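Long-range contacts in N-acetylmuramoyl-L-alanine amidase (Mycobacteroides abscessus, PDB 7AGO), which probably hydrolyses the amide bond between N-acetylmuramic acid and L-alanine in cell-wall peptidoglycan, as a zinc-dependent amidase: residues P14-A19 with C38-T43; S104-G109 with K177-L182. One frame throughout, in Å; residues are numbered along the deposited sequence.

Contact 1 and contact 2 come one after the other along the chain, yet their centres lie about 12 Å apart and both reach the same zinc ion. Contact 1 pairs two loops: residues 14-19, running out of the end of strand 9-14, meet residues 38-43, which precede helix 51-68. Contact 2 joins strands 101-108 and 177-184 within the mixed sheet, where 101-108 lies between 9-14 and 177-184. The sheet thus links them directly: Gly-15 N, just beyond strand 9-14, probably donates a hydrogen bond to Ile-105 O. Each contact supplies one histidine to the metal, His-16 or His-106, an example of a metal site assembled at strand ends from residues distant in sequence.

Contact 1: P14-A19 with C38-T43; sequences PGHNGA and CQTSGT. With ZN (zinc ion), chain D; ZGL (D-alpha-glutamine), chain B.
His-16 and Gly-42 bring two irregular loops to their nearest backbone approach, CA to CA 6.1 Å, with no strand pairing between them. The imidazole of His-16 carries most of the contact. Its CG sits beside the backbone N and anti to the carbonyl carbon (chi1 -49°), which carries the ring across toward the second loop. The two ring nitrogens then divide the work: NE2 binds zinc at 2.1 Å, while ND1 donates to Thr-40 O at 2.9 Å. That donor stands above the carbonyl plane, and the oxygen is tilted from the ring plane by 19°; this bond and the metal bond together fix the rotation of the imidazole. Gly-42 closes one face with a CH-pi contact, its CA 3.5 Å from the centroid of the His-16 ring and almost on the ring normal. Thr-40 OG1 lies in the ring plane at the edge, 3.3 Å from His-16 CE1.

Gln-39 bends at chi2 and folds its amide back, so that OE1 accepts the N-H of Thr-40 in the carbonyl plane, on a lone pair. The same oxygen takes a weak bond from the amide N1 of the bound D-alpha-glutamine. A water over the other face of the His-16 ring accepts from His-16 N and Gln-39 NE2 and donates to O2 of the ligand, tying both loops to it. Farther from the metal, the amide of Asn-17 crosses Gln-39, ND2 lying 3.8 Å from Gln-39 CG; this ND2 is hydrogen-bonded to Asn-20.

Glu-51, His-106 and a water complete the coordination. Two histidines, a glutamate and a water around one zinc form the metal site characteristic of this amidase family, here with a dipeptide of the L-Ala-D-isoglutamine type bound beside it.

Contact 2: S104-G109 with K177-L182; sequences SIHADG and KVLVEL. With ZN (zinc ion), chain D; ALA (alanine), chain C.
Ser-104 pairs with Leu-179, Ile-105 with Val-180 and His-106 with Glu-181 in parallel register, joining neighbouring strands inside the six-stranded mixed sheet of an alpha/beta fold. Four backbone hydrogen bonds hold the ladder, from Ser-104 N to Val-178 O at one end to Leu-182 N to His-106 O at the other; the first is the straightest, at 177°.

The dry, apolar side bears Ile-105 and Val-180. These two lie side by side and point the same way, Ile-105 CD1 reaching Val-180 CB at 4.1 Å, and Ile-105 CG2 meets Leu-182 CD1 at 3.8 Å. Helix 51-68 covers Ile-105 and Leu-182, and helix 132-147 covers Val-180.

The other side faces the metal and the alanine of the bound alanyl-D-alpha-glutamine. With chi1 at -171°, Leu-179 swings CD2 to 3.5 Å from His-106 CD2, packing obliquely against the ring whose ND1 binds zinc. The alanine CB lies over one ring face, offset toward the rim. Glu-181, bent at chi2, brings its carboxylate across His-106 CB, its plane turned 56° from the ring.

The Asp-108/Glu-181 end is the watery one, where bonds run through water. One water bridges Asp-108 OD1 and Glu-181 OE2, while Asp-108 OD2 is hydrogen-bonded to Tyr-155 OH. A second is the zinc ligand, an arrangement consistent with a glutamate that activates the zinc-bound water in such amidases: its oxygen lies 2.1 Å from the metal, and it donates to Glu-181 OE2 at 2.7 Å and to Ala-107 O at 2.8 Å.

Contact 1: P14-A19 with C38-T43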
# COMPACT_ATOMS: atom_id res chain seq x y z
N PRO A 14 -0.76 6.57 0.25
CA PRO A 14 0.32 6.52 1.24
C PRO A 14 -0.27 6.37 2.63
O PRO A 14 -0.93 7.28 3.14
CB PRO A 14 1.02 7.88 1.05
CG PRO A 14 0.04 8.78 0.34
CD PRO A 14 -1.15 7.95 -0.10
N GLY A 15 -0.03 5.21 3.24
CA GLY A 15 -0.74 4.87 4.47
C GLY A 15 -0.46 5.85 5.60
O GLY A 15 0.63 6.41 5.72
N HIS A 16 -1.48 6.03 6.44
CA HIS A 16 -1.49 6.85 7.65
C HIS A 16 -1.44 8.34 7.35
O HIS A 16 -1.40 8.75 6.18
CB HIS A 16 -0.34 6.44 8.58
CG HIS A 16 -0.29 4.96 8.80
ND1 HIS A 16 -1.15 4.30 9.65
CD2 HIS A 16 0.48 4.01 8.23
CE1 HIS A 16 -0.90 3.00 9.60
NE2 HIS A 16 0.10 2.80 8.76
N ASN A 17 -1.49 9.15 8.41
CA ASN A 17 -1.61 10.60 8.33
C ASN A 17 -0.28 11.29 8.62
O ASN A 17 0.57 10.76 9.34
CB ASN A 17 -2.62 11.14 9.36
CG ASN A 17 -4.04 10.69 9.12
OD1 ASN A 17 -4.44 10.33 8.01
ND2 ASN A 17 -4.85 10.74 10.19
N GLY A 18 -0.17 12.53 8.15
CA GLY A 18 0.93 13.38 8.58
C GLY A 18 0.86 13.76 10.05
O GLY A 18 1.90 13.99 10.68
N ALA A 19 -0.35 13.83 10.61
CA ALA A 19 -0.52 14.14 12.02
C ALA A 19 -1.85 13.55 12.47
O ALA A 19 -2.72 13.24 11.65
CB ALA A 19 -0.50 15.65 12.28
N CYS A 38 -10.87 4.72 12.74
CA CYS A 38 -10.72 5.58 11.57
C CYS A 38 -9.29 5.59 11.05
O CYS A 38 -9.06 5.53 9.84
CB CYS A 38 -11.16 7.01 11.94
SG CYS A 38 -10.31 8.38 11.04
N GLN A 39 -8.31 5.68 11.95
CA GLN A 39 -6.91 5.65 11.56
C GLN A 39 -6.07 5.12 12.71
O GLN A 39 -6.53 5.02 13.85
CB GLN A 39 -6.38 7.04 11.15
CG GLN A 39 -6.36 7.35 9.65
CD GLN A 39 -5.50 6.39 8.83
OE1 GLN A 39 -4.73 5.59 9.35
NE2 GLN A 39 -5.64 6.48 7.51
N THR A 40 -4.83 4.79 12.38
CA THR A 40 -3.79 4.52 13.36
C THR A 40 -2.56 5.33 12.97
O THR A 40 -2.40 5.73 11.82
CB THR A 40 -3.41 3.03 13.43
OG1 THR A 40 -2.94 2.62 12.15
CG2 THR A 40 -4.62 2.18 13.84
N SER A 41 -1.68 5.57 13.94
CA SER A 41 -0.54 6.45 13.67
C SER A 41 0.45 5.83 12.69
O SER A 41 1.13 6.56 11.95
CB SER A 41 0.18 6.81 14.96
OG SER A 41 0.76 5.65 15.53
N GLY A 42 0.55 4.50 12.66
CA GLY A 42 1.62 3.84 11.94
C GLY A 42 2.88 3.73 12.78
O GLY A 42 2.97 4.26 13.88
N THR A 43 3.87 3.02 12.24
CA THR A 43 5.06 2.75 13.04
C THR A 43 6.18 3.73 12.64
O THR A 43 5.92 4.81 12.08
CB THR A 43 5.42 1.26 12.88
OG1 THR A 43 6.50 0.93 13.77
CG2 THR A 43 5.81 0.93 11.45
ZN ZN D . 0.84 1.01 8.03
CD ZGL B . -4.47 1.52 9.32
N ZGL B . -3.28 -0.63 9.05
O2 ZGL B . -3.75 1.99 8.44
N1 ZGL B . -5.30 2.24 10.06
CA ZGL B . -4.46 0.03 9.62
CB ZGL B . -5.78 -0.60 9.15
C ZGL B . -7.35 -0.90 7.13
CG ZGL B . -6.05 -0.34 7.68
OXT ZGL B . -8.10 -1.56 7.89
O ZGL B . -7.61 -0.66 5.94
O HOH W 1 -3.86 4.38 6.29
O HOH W 2 0.80 9.34 11.77
O HOH W 3 -2.33 8.29 10.96
O HOH W 4 1.83 -0.82 8.39

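Contact 2: S104-G109 with K177-L182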
# COMPACT_ATOMS: atom_id res chain seq x y z
N SER A 104 -2.05 0.68 -2.18
CA SER A 104 -1.80 1.27 -0.87
C SER A 104 -0.40 0.89 -0.41
O SER A 104 0.01 -0.27 -0.56
CB SER A 104 -2.85 0.77 0.14
OG SER A 104 -2.64 1.34 1.42
N ILE A 105 0.34 1.86 0.13
CA ILE A 105 1.74 1.66 0.50
C ILE A 105 1.87 1.82 2.01
O ILE A 105 1.48 2.85 2.57
CB ILE A 105 2.67 2.64 -0.23
CG1 ILE A 105 2.64 2.39 -1.74
CG2 ILE A 105 4.09 2.54 0.32
CD1 ILE A 105 3.12 0.98 -2.14
N HIS A 106 2.46 0.81 2.65
CA HIS A 106 2.67 0.80 4.09
C HIS A 106 4.09 0.30 4.36
O HIS A 106 4.76 -0.22 3.47
CB HIS A 106 1.64 -0.10 4.79
CG HIS A 106 0.29 0.53 4.96
ND1 HIS A 106 -0.19 0.93 6.19
CD2 HIS A 106 -0.68 0.83 4.07
CE1 HIS A 106 -1.39 1.46 6.05
NE2 HIS A 106 -1.71 1.41 4.77
N ALA A 107 4.53 0.46 5.60
CA ALA A 107 5.70 -0.26 6.11
C ALA A 107 5.35 -0.80 7.49
O ALA A 107 4.54 -0.22 8.21
CB ALA A 107 6.95 0.64 6.18
N ASP A 108 5.99 -1.90 7.85
CA ASP A 108 5.50 -2.77 8.91
C ASP A 108 6.36 -2.64 10.16
O ASP A 108 7.45 -2.08 10.14
CB ASP A 108 5.49 -4.22 8.40
CG ASP A 108 4.61 -5.14 9.21
OD1 ASP A 108 3.71 -4.69 9.96
OD2 ASP A 108 4.83 -6.36 9.09
N GLY A 109 5.82 -3.16 11.26
CA GLY A 109 6.59 -3.34 12.48
C GLY A 109 6.59 -4.80 12.89
O GLY A 109 5.54 -5.34 13.27
N LYS A 177 -7.13 -3.93 -6.09
CA LYS A 177 -6.38 -3.20 -5.08
C LYS A 177 -5.48 -4.16 -4.32
O LYS A 177 -5.88 -5.29 -4.03
CB LYS A 177 -7.33 -2.49 -4.10
CG LYS A 177 -6.59 -1.72 -3.00
CD LYS A 177 -7.53 -0.84 -2.16
CE LYS A 177 -6.74 -0.16 -1.03
NZ LYS A 177 -7.60 0.74 -0.20
N VAL A 178 -4.27 -3.70 -4.00
CA VAL A 178 -3.38 -4.39 -3.08
C VAL A 178 -2.82 -3.38 -2.09
O VAL A 178 -2.72 -2.18 -2.39
CB VAL A 178 -2.22 -5.13 -3.79
CG1 VAL A 178 -2.77 -6.22 -4.71
CG2 VAL A 178 -1.36 -4.14 -4.59
N LEU A 179 -2.49 -3.86 -0.90
CA LEU A 179 -1.80 -3.06 0.11
C LEU A 179 -0.42 -3.69 0.27
O LEU A 179 -0.31 -4.82 0.76
CB LEU A 179 -2.57 -3.04 1.43
CG LEU A 179 -2.11 -2.08 2.54
CD1 LEU A 179 -3.19 -1.91 3.62
CD2 LEU A 179 -0.80 -2.56 3.19
N VAL A 180 0.61 -2.96 -0.14
CA VAL A 180 1.98 -3.47 -0.12
C VAL A 180 2.65 -2.95 1.13
O VAL A 180 2.83 -1.74 1.29
CB VAL A 180 2.76 -3.05 -1.38
CG1 VAL A 180 4.15 -3.66 -1.34
CG2 VAL A 180 2.04 -3.51 -2.64
N GLU A 181 3.01 -3.87 2.03
CA GLU A 181 3.92 -3.58 3.14
C GLU A 181 5.34 -3.78 2.61
O GLU A 181 5.74 -4.92 2.35
CB GLU A 181 3.64 -4.50 4.32
CG GLU A 181 2.29 -4.24 5.03
CD GLU A 181 2.38 -3.12 6.03
OE1 GLU A 181 3.48 -2.52 6.12
OE2 GLU A 181 1.37 -2.84 6.73
N LEU A 182 6.08 -2.69 2.41
CA LEU A 182 7.31 -2.81 1.63
C LEU A 182 8.45 -3.41 2.44
O LEU A 182 9.42 -3.90 1.84
CB LEU A 182 7.73 -1.45 1.06
CG LEU A 182 6.93 -1.01 -0.17
CD1 LEU A 182 7.15 0.47 -0.48
CD2 LEU A 182 7.35 -1.87 -1.37
ZN ZN D . 0.84 1.01 8.03
N ALA C . -1.19 -3.58 9.46
CA ALA C . -1.68 -2.43 8.71
C ALA C . -2.97 -1.89 9.33
O ALA C . -3.61 -2.60 10.12
CB ALA C . -1.90 -2.79 7.25
O HOH W 4 1.83 -0.82 8.39
O HOH W 5 1.12 -4.53 9.07